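Local coordinates for protein pyridoxal kinase (Lactobacillus plantarum, PDB 3H74) that probably catalyses the ATP-dependent phosphorylation of pyridoxal to pyridoxal 5'-phosphate, at residues A9-L12 against I18-S21; G81-G84 against L88-Q91; G223-G228 against A232-R237; I187-L192 against R237-L242. All blocks are in the same frame, centred on the assembly; numbering follows the deposited sequence.

Interaction 1: residues A9-L12 against I18-S21; sequences AEDL and ISLS
Asp11 and Ser19 meet through matching first torsions: CG of Asp11 (chi1 56°) and OG of Ser19 (chi1 56°) each stand between their own backbone N and carbonyl carbon, which brings the hydroxyl beside carboxylate oxygen OD2. Ser19 OG lies 2.8 Å from Asp11 OD2 and 3.0 Å from Asp11 O. Asp11 O has a firmer partner in Leu20 N, 3.1 Å away, whose N-H points almost straight at it (158°) and arrives nearly along the C=O axis. The strand is thereby tied by its main chain to the start of the helix. Beside this bond, Glu10 sends its extended side chain across the same turn, so that OE2 sits 3.1 Å from the carbonyl carbon Ser19 C, a packing contact and not a bond. Apolar packing adds to this: Leu12 and Leu20 cross at about a right angle, with Leu12 CD1 4.0 Å from Leu20 CB. Within the turn, Ser21 OG donates to Ile18 O at 2.7 Å, in the carbonyl plane and on a lone pair. Ser19 N has a further, weak bond to Asp215 OD2, which brings the turn beside the Gly-Thr-Gly-Asp signature of the ribokinase clan. The contact joins strand 4-13 to helix 19-29 in a beta-alpha-beta unit; Glu10 and Leu12 bond through the backbone to strand 32-42, Ala9 bonds to Leu79 and Gly81 on the other edge, and Leu20 rests on Pro38.

Interaction 2: residues G81-G84 against L88-Q91; sequences GYVG and LCQQ
Val83 packs on Leu88 and Cys89 where a core strand of the ribokinase-like alpha/beta sheet passes into its helix: residues 81-84 form the loop after strand 77-80, and residues 88-91 belong to helix 86-98. The CA-CB bond of Val83 points toward the helix, and CB itself already lies 3.9 Å from Cys89 SG. One step further, CG1 stands anti to the backbone N (chi1 178°), which carries this methyl against the helix. There it presses on Leu88 CB at 3.5 Å and on the backbone atom Cys89 N at 3.6 Å, with Cys89 SG a little farther off. A single methyl thus fits against the CB of one residue and the main chain and sulfur of the next, and the Val83 and Leu88 side chains slant across each other. This is purely van der Waals packing, with every touching residue buried. Tyr124 of helix 122-131 touches both Val83 and Cys89, while Leu61 of helix 61-70 lies on Leu88, so one neighbouring helix lies against both loop and helix and another against Leu88. Leu88 N is bonded to Ser85 OG, and Gly84 N to Tyr124 OH. The bend at Gly84, with phi 113°, calls for glycine, because a CB would be jammed against the preceding carbonyl oxygen and would strike Tyr82 CE2; instead Gly84 N lies 3.9 Å above the Tyr82 ring plane, offset toward the rim.

Interaction 3: residues G223-G228 against A232-R237; sequences GLLGRG and APTLAR
Leu224 and Leu225 clasp Thr234 by van der Waals packing. Thr234 CG2 stands anti to the backbone N, which sets it 3.7 Å from Leu224 CB and 4.0 Å from Leu225 CG; the Leu225 and Thr234 side chains cross at about a right angle, Leu225 CD2 packing on the hydroxyl oxygen Thr234 OG1 at 3.6 Å. A second patch involves the aliphatic stem of Arg237. Its chain leaves the helix extended and then bends at chi3 (-80°); before and at the bend, CB, CG and CD run past Leu224 CD1, with CD at 3.9 Å, and Leu224 CD2 lies at the edge of the guanidinium, near its plane. Leu273 of helix 264-274 touches both Leu224 and Arg237, and Tyr229 of the connecting turn does likewise. Polar bonds stay on the two sides of the junction. Thr234 OG1 bonds back to Pro230 O, so the hydroxyl is held by the residue just before its own helix although its carbon neighbours lie across the contact. Replacing Thr234 by a glycine would probably open a gap beside Leu224 CB and the Leu225 side chain and leave Pro230 O without its hydroxyl partner. Helix 213-226 ends in a Schellman motif, with Gly228 at positive phi as the C-prime residue, Tyr229 N bonded to Leu224 O and Gly228 N to Leu225 O. A short turn then joins the two packed helices in the C-terminal part of this ribokinase-clan fold.

Interaction 4: residues I187-L192 against R237-L242; sequences IGCAWL and RANQWL
Helix 231-251 backs the three-stranded antiparallel sheet of strands 178-183, 186-192 and 198-204, and Asn239 is its polar link to Cys189 of the middle strand. The two short segments run almost antiparallel (163°), with their axes 8.8 Å apart at closest approach. Asn239 CG is turned anti to the carbonyl carbon (chi1 -78°), a pose that presents the amide to the strand. ND2 donates to Cys189 SG at 3.4 Å, nearly straight at 169° and with the sulfur in the amide plane, while ND2 is also bonded to Leu235 O one turn back in the helix. The other end of the amide, OD1, lies 3.5 Å from Gly188 CA, and a water donates to both Asn239 OD1 (3.1 Å) and Ile187 O (2.8 Å), bridging helix and strand. Three bonds thus fix the amide's rotation at a buried position. A leucine in place of Asn239 would probably leave the water without its helix acceptor, Cys189 SG without its amide donor and Leu235 O without its extra side-chain bond. Asn239 also touches Cys201 on the adjacent strand, as part of the helix-on-sheet packing of this alpha/beta kinase fold.

How the interactions relate
Interactions 1 and 2 touch: Ala9 O and Gly81 N are 2.9 Å apart, a probable hydrogen bond from strand 4-13 to the loop that follows the adjacent parallel strand 77-80, and Asp11 OD1 packs on Tyr82 CB at 3.3 Å. Interactions 3 and 4 share Arg237 and helix 231-251, their centres about 10 Å apart; Leu235 CD1 meets Trp191 CE3 at 3.5 Å. The two pairs do not meet, with centres 21 to 25 Å apart. Interaction 1 reaches the clan signature through Asp215, which in relatives lies at the phosphate-transfer site and here precedes interaction 3 on helix 213-226. A glycerol, probably from the crystallisation liquor, lies about 4 Å from the Ile187 side chain in interaction 4.

Interaction 1: residues A9-L12 against I18-S21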
loop_
_atom_site.group_PDB
_atom_site.type_symbol
_atom_site.label_atom_id
_atom_site.label_comp_id
_atom_site.label_asym_id
_atom_site.label_seq_id
_atom_site.Cartn_x
_atom_site.Cartn_y
_atom_site.Cartn_z
ATOM N N ALA A 9 -2.248 1.907 -8.987
ATOM C CA ALA A 9 -3.049 3.124 -8.952
ATOM C C ALA A 9 -2.888 3.775 -7.590
ATOM O O ALA A 9 -3.327 3.219 -6.576
ATOM C CB ALA A 9 -4.509 2.822 -9.238
ATOM N N GLU A 10 -2.221 4.929 -7.574
ATOM C CA GLU A 10 -2.029 5.717 -6.361
ATOM C C GLU A 10 -1.588 7.107 -6.765
ATOM O O GLU A 10 -1.469 7.403 -7.948
ATOM C CB GLU A 10 -1.045 5.043 -5.390
ATOM C CG GLU A 10 0.352 4.835 -5.944
ATOM C CD GLU A 10 1.106 3.757 -5.201
ATOM O OE1 GLU A 10 0.485 2.775 -4.745
ATOM O OE2 GLU A 10 2.330 3.857 -5.107
ATOM N N ASP A 11 -1.352 7.971 -5.789
ATOM C CA ASP A 11 -0.992 9.347 -6.111
ATOM C C ASP A 11 0.399 9.437 -6.716
ATOM O O ASP A 11 1.267 8.603 -6.431
ATOM C CB ASP A 11 -1.064 10.213 -4.859
ATOM C CG ASP A 11 -0.190 9.675 -3.740
ATOM O OD1 ASP A 11 -0.521 8.626 -3.182
ATOM O OD2 ASP A 11 0.864 10.288 -3.434
ATOM N N LEU A 12 0.600 10.447 -7.551
ATOM C CA LEU A 12 1.923 10.818 -8.031
ATOM C C LEU A 12 2.187 12.251 -7.599
ATOM O O LEU A 12 1.486 13.175 -8.027
ATOM C CB LEU A 12 2.011 10.702 -9.554
ATOM C CG LEU A 12 3.317 11.206 -10.172
ATOM C CD1 LEU A 12 4.522 10.420 -9.669
ATOM C CD2 LEU A 12 3.239 11.130 -11.688
ATOM N N ILE A 18 7.811 9.457 -2.949
ATOM C CA ILE A 18 6.897 8.509 -2.324
ATOM C C ILE A 18 5.967 7.927 -3.388
ATOM O O ILE A 18 6.155 8.170 -4.581
ATOM C CB ILE A 18 6.110 9.144 -1.131
ATOM C CG1 ILE A 18 5.176 10.271 -1.596
ATOM C CG2 ILE A 18 7.067 9.655 -0.040
ATOM C CD1 ILE A 18 4.088 10.640 -0.578
ATOM N N SER A 19 5.009 7.126 -2.940
ATOM C CA SER A 19 3.897 6.637 -3.768
ATOM C C SER A 19 4.336 6.174 -5.167
ATOM O O SER A 19 5.237 5.344 -5.282
ATOM C CB SER A 19 2.735 7.642 -3.759
ATOM O OG SER A 19 3.143 8.929 -4.176
ATOM N N LEU A 20 3.729 6.691 -6.235
ATOM C CA LEU A 20 4.005 6.163 -7.563
ATOM C C LEU A 20 5.459 6.340 -7.979
ATOM O O LEU A 20 6.023 5.493 -8.668
ATOM C CB LEU A 20 3.080 6.800 -8.589
ATOM C CG LEU A 20 2.784 6.032 -9.872
ATOM C CD1 LEU A 20 2.323 4.597 -9.603
ATOM C CD2 LEU A 20 1.708 6.796 -10.629
ATOM N N SER A 21 6.080 7.443 -7.547
ATOM C CA SER A 21 7.492 7.687 -7.866
ATOM C C SER A 21 8.430 6.627 -7.285
ATOM O O SER A 21 9.524 6.412 -7.812
ATOM C CB SER A 21 7.933 9.071 -7.397
ATOM O OG SER A 21 8.269 9.072 -6.031
#

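Interaction 2: residues G81-G84 against L88-Q91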
loop_
_atom_site.group_PDB
_atom_site.type_symbol
_atom_site.label_atom_id
_atom_site.label_comp_id
_atom_site.label_asym_id
_atom_site.label_seq_id
_atom_site.Cartn_x
_atom_site.Cartn_y
_atom_site.Cartn_z
ATOM N N GLY A 81 -3.093 1.977 -4.000
ATOM C CA GLY A 81 -2.708 2.764 -2.833
ATOM C C GLY A 81 -3.696 3.894 -2.620
ATOM O O GLY A 81 -4.890 3.728 -2.842
ATOM N N TYR A 82 -3.196 5.045 -2.181
ATOM C CA TYR A 82 -4.042 6.214 -1.939
ATOM C C TYR A 82 -4.943 6.509 -3.138
ATOM O O TYR A 82 -4.457 6.636 -4.265
ATOM C CB TYR A 82 -3.169 7.439 -1.639
ATOM C CG TYR A 82 -3.940 8.729 -1.480
ATOM C CD1 TYR A 82 -4.310 9.191 -0.220
ATOM C CD2 TYR A 82 -4.296 9.493 -2.592
ATOM C CE1 TYR A 82 -5.018 10.385 -0.072
ATOM C CE2 TYR A 82 -5.015 10.684 -2.453
ATOM C CZ TYR A 82 -5.367 11.114 -1.185
ATOM O OH TYR A 82 -6.066 12.295 -1.007
ATOM N N VAL A 83 -6.242 6.645 -2.884
ATOM C CA VAL A 83 -7.206 6.969 -3.940
ATOM C C VAL A 83 -7.649 8.429 -3.800
ATOM O O VAL A 83 -7.344 9.261 -4.661
ATOM C CB VAL A 83 -8.405 5.988 -3.969
ATOM C CG1 VAL A 83 -9.385 6.394 -5.048
ATOM C CG2 VAL A 83 -7.926 4.572 -4.216
ATOM N N GLY A 84 -8.357 8.741 -2.717
ATOM C CA GLY A 84 -8.609 10.132 -2.343
ATOM C C GLY A 84 -10.028 10.640 -2.424
ATOM O O GLY A 84 -10.321 11.693 -1.862
ATOM N N LEU A 88 -13.785 8.003 -7.026
ATOM C CA LEU A 88 -12.683 7.236 -7.603
ATOM C C LEU A 88 -12.572 5.823 -7.028
ATOM O O LEU A 88 -12.279 4.887 -7.768
ATOM C CB LEU A 88 -11.349 7.984 -7.518
ATOM C CG LEU A 88 -11.196 9.169 -8.479
ATOM C CD1 LEU A 88 -9.787 9.742 -8.405
ATOM C CD2 LEU A 88 -11.562 8.780 -9.918
ATOM N N CYS A 89 -12.834 5.652 -5.732
ATOM C CA CYS A 89 -12.894 4.313 -5.152
ATOM C C CYS A 89 -13.910 3.446 -5.887
ATOM O O CYS A 89 -13.642 2.298 -6.214
ATOM C CB CYS A 89 -13.265 4.375 -3.674
ATOM S SG CYS A 89 -11.908 4.811 -2.580
ATOM N N GLN A 90 -15.082 4.021 -6.149
ATOM C CA GLN A 90 -16.152 3.307 -6.845
ATOM C C GLN A 90 -15.769 2.944 -8.276
ATOM O O GLN A 90 -15.990 1.822 -8.715
ATOM C CB GLN A 90 -17.442 4.128 -6.822
ATOM C CG GLN A 90 -18.013 4.305 -5.425
ATOM C CD GLN A 90 -19.139 5.324 -5.359
ATOM O OE1 GLN A 90 -19.316 6.138 -6.263
ATOM N NE2 GLN A 90 -19.898 5.288 -4.272
ATOM N N GLN A 91 -15.167 3.897 -8.981
ATOM C CA GLN A 91 -14.705 3.668 -10.350
ATOM C C GLN A 91 -13.674 2.550 -10.413
ATOM O O GLN A 91 -13.753 1.658 -11.256
ATOM C CB GLN A 91 -14.102 4.945 -10.920
ATOM C CG GLN A 91 -15.131 6.031 -11.230
ATOM C CD GLN A 91 -15.801 5.861 -12.596
ATOM O OE1 GLN A 91 -15.319 5.117 -13.458
ATOM N NE2 GLN A 91 -16.908 6.558 -12.796
#

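Interaction 3: residues G223-G228 against A232-R237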
loop_
_atom_site.group_PDB
_atom_site.type_symbol
_atom_site.label_atom_id
_atom_site.label_comp_id
_atom_site.label_asym_id
_atom_site.label_seq_id
_atom_site.Cartn_x
_atom_site.Cartn_y
_atom_site.Cartn_z
ATOM N N GLY A 223 4.780 -6.994 -5.299
ATOM C CA GLY A 223 5.762 -7.521 -6.236
ATOM C C GLY A 223 6.166 -8.948 -5.924
ATOM O O GLY A 223 6.290 -9.785 -6.824
ATOM N N LEU A 224 6.381 -9.243 -4.649
ATOM C CA LEU A 224 6.765 -10.599 -4.250
ATOM C C LEU A 224 5.619 -11.597 -4.413
ATOM O O LEU A 224 5.815 -12.708 -4.921
ATOM C CB LEU A 224 7.312 -10.617 -2.821
ATOM C CG LEU A 224 8.647 -9.897 -2.617
ATOM C CD1 LEU A 224 8.924 -9.725 -1.133
ATOM C CD2 LEU A 224 9.797 -10.650 -3.297
ATOM N N LEU A 225 4.419 -11.191 -4.015
ATOM C CA LEU A 225 3.266 -12.071 -4.181
ATOM C C LEU A 225 3.018 -12.364 -5.651
ATOM O O LEU A 225 2.721 -13.500 -6.016
ATOM C CB LEU A 225 2.022 -11.476 -3.541
ATOM C CG LEU A 225 2.055 -11.363 -2.018
ATOM C CD1 LEU A 225 0.821 -10.631 -1.548
ATOM C CD2 LEU A 225 2.149 -12.743 -1.358
ATOM N N GLY A 226 3.171 -11.350 -6.500
ATOM C CA GLY A 226 2.952 -11.520 -7.935
ATOM C C GLY A 226 3.961 -12.431 -8.592
ATOM O O GLY A 226 3.727 -12.937 -9.686
ATOM N N ARG A 227 5.090 -12.647 -7.923
ATOM C CA ARG A 227 6.132 -13.535 -8.438
ATOM C C ARG A 227 6.040 -14.929 -7.813
ATOM O O ARG A 227 6.908 -15.775 -8.038
ATOM C CB ARG A 227 7.529 -12.915 -8.264
ATOM C CG ARG A 227 7.789 -11.665 -9.129
ATOM C CD ARG A 227 8.120 -11.967 -10.598
ATOM N NE ARG A 227 8.035 -10.765 -11.437
ATOM C CZ ARG A 227 6.965 -10.425 -12.150
ATOM N NH1 ARG A 227 5.877 -11.195 -12.150
ATOM N NH2 ARG A 227 6.975 -9.309 -12.866
ATOM N N GLY A 228 4.978 -15.173 -7.048
ATOM C CA GLY A 228 4.642 -16.524 -6.605
ATOM C C GLY A 228 5.083 -16.889 -5.204
ATOM O O GLY A 228 4.895 -18.026 -4.768
ATOM N N ALA A 232 3.714 -15.742 4.026
ATOM C CA ALA A 232 4.592 -15.661 5.193
ATOM C C ALA A 232 6.028 -15.248 4.831
ATOM O O ALA A 232 6.539 -14.279 5.401
ATOM C CB ALA A 232 4.562 -16.957 6.012
ATOM N N PRO A 233 6.684 -15.955 3.885
ATOM C CA PRO A 233 8.024 -15.493 3.496
ATOM C C PRO A 233 8.047 -14.129 2.791
ATOM O O PRO A 233 9.028 -13.391 2.922
ATOM C CB PRO A 233 8.536 -16.607 2.571
ATOM C CG PRO A 233 7.317 -17.270 2.053
ATOM C CD PRO A 233 6.314 -17.194 3.169
ATOM N N THR A 234 6.980 -13.796 2.067
ATOM C CA THR A 234 6.838 -12.457 1.476
ATOM C C THR A 234 6.886 -11.380 2.560
ATOM O O THR A 234 7.617 -10.387 2.436
ATOM C CB THR A 234 5.524 -12.327 0.674
ATOM O OG1 THR A 234 5.626 -13.098 -0.526
ATOM C CG2 THR A 234 5.256 -10.872 0.301
ATOM N N LEU A 235 6.098 -11.566 3.616
ATOM C CA LEU A 235 6.041 -10.565 4.675
ATOM C C LEU A 235 7.367 -10.462 5.412
ATOM O O LEU A 235 7.804 -9.364 5.743
ATOM C CB LEU A 235 4.887 -10.842 5.638
ATOM C CG LEU A 235 3.491 -10.768 5.023
ATOM C CD1 LEU A 235 2.445 -11.137 6.065
ATOM C CD2 LEU A 235 3.200 -9.383 4.421
ATOM N N ALA A 236 8.018 -11.599 5.641
ATOM C CA ALA A 236 9.329 -11.603 6.286
ATOM C C ALA A 236 10.339 -10.805 5.454
ATOM O O ALA A 236 11.024 -9.927 5.978
ATOM C CB ALA A 236 9.808 -13.030 6.527
ATOM N N ARG A 237 10.408 -11.093 4.156
ATOM C CA ARG A 237 11.351 -10.400 3.281
ATOM C C ARG A 237 11.012 -8.915 3.159
ATOM O O ARG A 237 11.910 -8.061 3.215
ATOM C CB ARG A 237 11.399 -11.049 1.903
ATOM C CG ARG A 237 12.269 -10.308 0.896
ATOM C CD ARG A 237 12.436 -11.131 -0.359
ATOM N NE ARG A 237 13.459 -12.149 -0.164
ATOM C CZ ARG A 237 13.439 -13.374 -0.685
ATOM N NH1 ARG A 237 14.442 -14.204 -0.433
ATOM N NH2 ARG A 237 12.427 -13.781 -1.443
#

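Interaction 4: residues I187-L192 against R237-L242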
loop_
_atom_site.group_PDB
_atom_site.type_symbol
_atom_site.label_atom_id
_atom_site.label_comp_id
_atom_site.label_asym_id
_atom_site.label_seq_id
_atom_site.Cartn_x
_atom_site.Cartn_y
_atom_site.Cartn_z
ATOM N N ILE A 187 9.003 -3.891 14.921
ATOM C CA ILE A 187 7.781 -3.448 14.262
ATOM C C ILE A 187 7.588 -4.317 13.022
ATOM O O ILE A 187 8.550 -4.726 12.384
ATOM C CB ILE A 187 7.791 -1.924 13.963
ATOM C CG1 ILE A 187 6.385 -1.450 13.549
ATOM C CG2 ILE A 187 8.872 -1.554 12.936
ATOM C CD1 ILE A 187 6.196 0.068 13.507
ATOM N N GLY A 188 6.342 -4.638 12.698
ATOM C CA GLY A 188 6.097 -5.512 11.567
ATOM C C GLY A 188 4.641 -5.843 11.338
ATOM O O GLY A 188 3.746 -5.106 11.755
ATOM N N CYS A 189 4.437 -6.978 10.683
ATOM C CA CYS A 189 3.137 -7.377 10.160
ATOM C C CYS A 189 2.543 -8.527 10.950
ATOM O O CYS A 189 3.238 -9.479 11.316
ATOM C CB CYS A 189 3.288 -7.795 8.695
ATOM S SG CYS A 189 3.742 -6.455 7.566
ATOM N N ALA A 190 1.242 -8.439 11.190
ATOM C CA ALA A 190 0.502 -9.530 11.812
ATOM C C ALA A 190 -0.633 -9.958 10.912
ATOM O O ALA A 190 -1.281 -9.122 10.282
ATOM C CB ALA A 190 -0.028 -9.114 13.167
ATOM N N TRP A 191 -0.882 -11.262 10.862
ATOM C CA TRP A 191 -1.927 -11.823 10.013
ATOM C C TRP A 191 -2.344 -13.192 10.554
ATOM O O TRP A 191 -1.667 -13.759 11.421
ATOM C CB TRP A 191 -1.437 -11.935 8.560
ATOM C CG TRP A 191 -0.488 -13.064 8.327
ATOM C CD1 TRP A 191 -0.778 -14.255 7.733
ATOM C CD2 TRP A 191 0.904 -13.120 8.677
ATOM N NE1 TRP A 191 0.333 -15.051 7.700
ATOM C CE2 TRP A 191 1.381 -14.382 8.275
ATOM C CE3 TRP A 191 1.795 -12.228 9.295
ATOM C CZ2 TRP A 191 2.706 -14.778 8.458
ATOM C CZ3 TRP A 191 3.116 -12.628 9.486
ATOM C CH2 TRP A 191 3.557 -13.889 9.065
ATOM N N LEU A 192 -3.449 -13.718 10.031
ATOM C CA LEU A 192 -3.918 -15.050 10.414
ATOM C C LEU A 192 -3.427 -16.087 9.421
ATOM O O LEU A 192 -3.573 -15.909 8.213
ATOM C CB LEU A 192 -5.446 -15.086 10.470
ATOM C CG LEU A 192 -6.169 -14.207 11.494
ATOM C CD1 LEU A 192 -7.667 -14.252 11.244
ATOM C CD2 LEU A 192 -5.844 -14.600 12.930
ATOM N N ARG A 237 10.408 -11.093 4.156
ATOM C CA ARG A 237 11.351 -10.400 3.281
ATOM C C ARG A 237 11.012 -8.915 3.159
ATOM O O ARG A 237 11.910 -8.061 3.215
ATOM C CB ARG A 237 11.399 -11.049 1.903
ATOM C CG ARG A 237 12.269 -10.308 0.896
ATOM C CD ARG A 237 12.436 -11.131 -0.359
ATOM N NE ARG A 237 13.459 -12.149 -0.164
ATOM C CZ ARG A 237 13.439 -13.374 -0.685
ATOM N NH1 ARG A 237 14.442 -14.204 -0.433
ATOM N NH2 ARG A 237 12.427 -13.781 -1.443
ATOM N N ALA A 238 9.727 -8.596 3.005
ATOM C CA ALA A 238 9.314 -7.206 2.840
ATOM C C ALA A 238 9.686 -6.373 4.058
ATOM O O ALA A 238 10.167 -5.246 3.931
ATOM C CB ALA A 238 7.830 -7.117 2.555
ATOM N N ASN A 239 9.499 -6.935 5.236
ATOM C CA ASN A 239 9.892 -6.213 6.460
ATOM C C ASN A 239 11.405 -5.976 6.567
ATOM O O ASN A 239 11.854 -4.940 6.939
ATOM C CB ASN A 239 9.284 -6.954 7.693
ATOM C CG ASN A 239 7.806 -6.627 7.848
ATOM O OD1 ASN A 239 7.475 -5.647 8.369
ATOM N ND2 ASN A 239 6.983 -7.393 7.248
ATOM N N GLN A 240 12.155 -6.979 6.191
ATOM C CA GLN A 240 13.590 -6.875 6.198
ATOM C C GLN A 240 14.054 -5.812 5.188
ATOM O O GLN A 240 14.887 -5.015 5.476
ATOM C CB GLN A 240 14.286 -8.204 5.867
ATOM C CG GLN A 240 15.802 -7.912 5.591
ATOM C CD GLN A 240 16.728 -9.138 5.635
ATOM O OE1 GLN A 240 16.984 -9.746 4.583
ATOM N NE2 GLN A 240 17.233 -9.467 6.816
ATOM N N TRP A 241 13.464 -5.841 4.009
ATOM C CA TRP A 241 13.850 -4.879 2.944
ATOM C C TRP A 241 13.466 -3.437 3.312
ATOM O O TRP A 241 14.207 -2.528 3.095
ATOM C CB TRP A 241 13.173 -5.345 1.643
ATOM C CG TRP A 241 13.904 -6.460 0.924
ATOM C CD1 TRP A 241 15.005 -7.105 1.326
ATOM C CD2 TRP A 241 13.582 -6.958 -0.364
ATOM N NE1 TRP A 241 15.397 -7.994 0.363
ATOM C CE2 TRP A 241 14.543 -7.907 -0.688
ATOM C CE3 TRP A 241 12.594 -6.670 -1.287
ATOM C CZ2 TRP A 241 14.518 -8.615 -1.904
ATOM C CZ3 TRP A 241 12.586 -7.372 -2.514
ATOM C CH2 TRP A 241 13.541 -8.326 -2.772
ATOM N N LEU A 242 12.306 -3.265 3.930
ATOM C CA LEU A 242 11.913 -1.924 4.388
ATOM C C LEU A 242 12.872 -1.430 5.529
ATOM O O LEU A 242 13.263 -0.332 5.514
ATOM C CB LEU A 242 10.463 -1.905 4.861
ATOM C CG LEU A 242 9.981 -0.530 5.312
ATOM C CD1 LEU A 242 9.891 0.425 4.052
ATOM C CD2 LEU A 242 8.593 -0.689 6.121
HETATM O O HOH W 1 9.592 -3.971 9.914
#